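Local coordinates for protein cytochrome c (Chlorobaculum tepidum, PDB 3A9F) that probably carries electrons to the photosynthetic P840 reaction centre through a single covalently bound heme c, at residues P19-G24 against I84-H89. Numbering follows the deposited sequence.
Sequences PPAPAG and IGIWLH
Ile-86 reaches out from the helix toward the extended, proline-rich run 19-24 and meets it with its two branches at two successive residues, a worked example of how one forked side chain can meet neighbouring residues of an irregular chain. The gamma-methyl CG2 points at the methyl of Ala-21, with CG2 3.5 Å from Ala-21 CB, methyl against methyl. The longer branch diverges from it: a chi1 of -71° swings CG1 to the far side from the carbonyl carbon, and with chi2 at 163° the chain runs on extended, carrying CD1 to the ring of Pro-22. There CD1 is 4.0 Å from Pro-22 CD, the ring carbon attached to the nitrogen, a looser touch in which the two side chains meet at a slant. Val-18 and Phe-25 also touch Ile-86, so loop residues on both sides of 19-24 in sequence touch the same side chain.

One turn further along the helix, the link becomes polar and indirect. A water lies at the edge of the His-89 imidazole, in the plane of the ring, 2.7 Å from His-89 ND1; it donates to Pro-19 O, also 2.7 Å away. CB of His-89 leads toward the loop, and the ring is turned so that ND1 meets the water. Glu-90 adds a direct bond, its OE2 accepting from the backbone N of Ala-21.

While Ile-86 and His-89 face the loop, Ile-84 and Leu-88 of the same turns touch the heme. This two-sided use of the C-terminal helix 78-91 fits the all-helical class I cytochrome c fold, here with the N-terminal loop that precedes helix 27-37 passing across its heme-distant side, touching it at Pro-19, Ala-21 and Pro-22.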
loop_
_atom_site.group_PDB
_atom_site.type_symbol
_atom_site.label_atom_id
_atom_site.label_comp_id
_atom_site.label_asym_id
_atom_site.label_seq_id
_atom_site.Cartn_x
_atom_site.Cartn_y
_atom_site.Cartn_z
ATOM N N PRO A 19 2.385 -8.894 -6.951
ATOM C CA PRO A 19 2.902 -9.157 -8.296
ATOM C C PRO A 19 3.072 -7.882 -9.124
ATOM O O PRO A 19 2.594 -6.814 -8.755
ATOM C CB PRO A 19 1.827 -10.046 -8.938
ATOM C CG PRO A 19 0.797 -10.247 -7.976
ATOM C CD PRO A 19 1.041 -9.460 -6.747
ATOM N N PRO A 20 3.739 -8.001 -10.271
ATOM C CA PRO A 20 3.967 -6.832 -11.106
ATOM C C PRO A 20 2.647 -6.179 -11.545
ATOM O O PRO A 20 1.653 -6.885 -11.822
ATOM C CB PRO A 20 4.721 -7.426 -12.303
ATOM C CG PRO A 20 5.448 -8.583 -11.699
ATOM C CD PRO A 20 4.449 -9.186 -10.782
ATOM N N ALA A 21 2.649 -4.850 -11.620
ATOM C CA ALA A 21 1.487 -4.078 -12.056
ATOM C C ALA A 21 1.004 -4.517 -13.431
ATOM O O ALA A 21 1.811 -4.934 -14.265
ATOM C CB ALA A 21 1.822 -2.606 -12.089
ATOM N N PRO A 22 -0.306 -4.390 -13.698
ATOM C CA PRO A 22 -0.774 -4.599 -15.082
ATOM C C PRO A 22 -0.073 -3.627 -16.026
ATOM O O PRO A 22 0.227 -2.483 -15.648
ATOM C CB PRO A 22 -2.282 -4.304 -14.996
ATOM C CG PRO A 22 -2.460 -3.523 -13.721
ATOM C CD PRO A 22 -1.387 -3.964 -12.784
ATOM N N ALA A 23 0.206 -4.096 -17.239
ATOM C CA ALA A 23 0.808 -3.220 -18.235
ATOM C C ALA A 23 -0.088 -2.012 -18.406
ATOM O O ALA A 23 -1.301 -2.155 -18.592
ATOM C CB ALA A 23 0.968 -3.945 -19.572
ATOM N N GLY A 24 0.508 -0.828 -18.330
ATOM C CA GLY A 24 -0.270 0.393 -18.461
ATOM C C GLY A 24 -0.922 0.911 -17.183
ATOM O O GLY A 24 -1.714 1.862 -17.223
ATOM N N ILE A 84 -3.130 -0.031 -3.910
ATOM C CA ILE A 84 -2.213 0.529 -2.941
ATOM C C ILE A 84 -0.967 -0.333 -2.828
ATOM O O ILE A 84 0.147 0.189 -2.807
ATOM C CB ILE A 84 -2.922 0.688 -1.572
ATOM C CG1 ILE A 84 -3.952 1.815 -1.663
ATOM C CG2 ILE A 84 -1.891 0.940 -0.438
ATOM C CD1 ILE A 84 -4.949 1.845 -0.501
ATOM N N GLY A 85 -1.144 -1.649 -2.775
ATOM C CA GLY A 85 0.013 -2.548 -2.700
ATOM C C GLY A 85 0.939 -2.416 -3.898
ATOM O O GLY A 85 2.158 -2.403 -3.748
ATOM N N ILE A 86 0.355 -2.328 -5.090
ATOM C CA ILE A 86 1.170 -2.163 -6.290
ATOM C C ILE A 86 1.980 -0.871 -6.215
ATOM O O ILE A 86 3.183 -0.877 -6.457
ATOM C CB ILE A 86 0.294 -2.181 -7.551
ATOM C CG1 ILE A 86 -0.247 -3.599 -7.796
ATOM C CG2 ILE A 86 1.104 -1.677 -8.768
ATOM C CD1 ILE A 86 -1.445 -3.638 -8.761
ATOM N N TRP A 87 1.337 0.237 -5.861
ATOM C CA TRP A 87 2.059 1.509 -5.831
ATOM C C TRP A 87 3.140 1.488 -4.752
ATOM O O TRP A 87 4.280 1.898 -5.003
ATOM C CB TRP A 87 1.114 2.709 -5.629
ATOM C CG TRP A 87 1.838 3.998 -5.842
ATOM C CD1 TRP A 87 1.988 4.660 -7.030
ATOM C CD2 TRP A 87 2.580 4.735 -4.873
ATOM N NE1 TRP A 87 2.759 5.780 -6.853
ATOM C CE2 TRP A 87 3.141 5.850 -5.540
ATOM C CE3 TRP A 87 2.811 4.578 -3.497
ATOM C CZ2 TRP A 87 3.922 6.806 -4.878
ATOM C CZ3 TRP A 87 3.588 5.525 -2.839
ATOM C CH2 TRP A 87 4.138 6.625 -3.534
ATOM N N LEU A 88 2.804 1.024 -3.547
ATOM C CA LEU A 88 3.818 0.996 -2.492
ATOM C C LEU A 88 4.984 0.084 -2.882
ATOM O O LEU A 88 6.156 0.435 -2.655
ATOM C CB LEU A 88 3.224 0.531 -1.177
ATOM C CG LEU A 88 2.264 1.509 -0.517
ATOM C CD1 LEU A 88 1.517 0.781 0.608
ATOM C CD2 LEU A 88 3.003 2.759 -0.004
ATOM N N HIS A 89 4.674 -1.070 -3.477
ATOM C CA HIS A 89 5.720 -2.009 -3.856
ATOM C C HIS A 89 6.651 -1.410 -4.921
ATOM O O HIS A 89 7.881 -1.537 -4.827
ATOM C CB HIS A 89 5.101 -3.325 -4.338
ATOM C CG HIS A 89 6.112 -4.322 -4.793
ATOM N ND1 HIS A 89 6.080 -4.885 -6.047
ATOM C CD2 HIS A 89 7.203 -4.830 -4.172
ATOM C CE1 HIS A 89 7.106 -5.709 -6.177
ATOM N NE2 HIS A 89 7.800 -5.696 -5.053
HETATM O O HOH W 1 4.044 -4.665 -7.881
#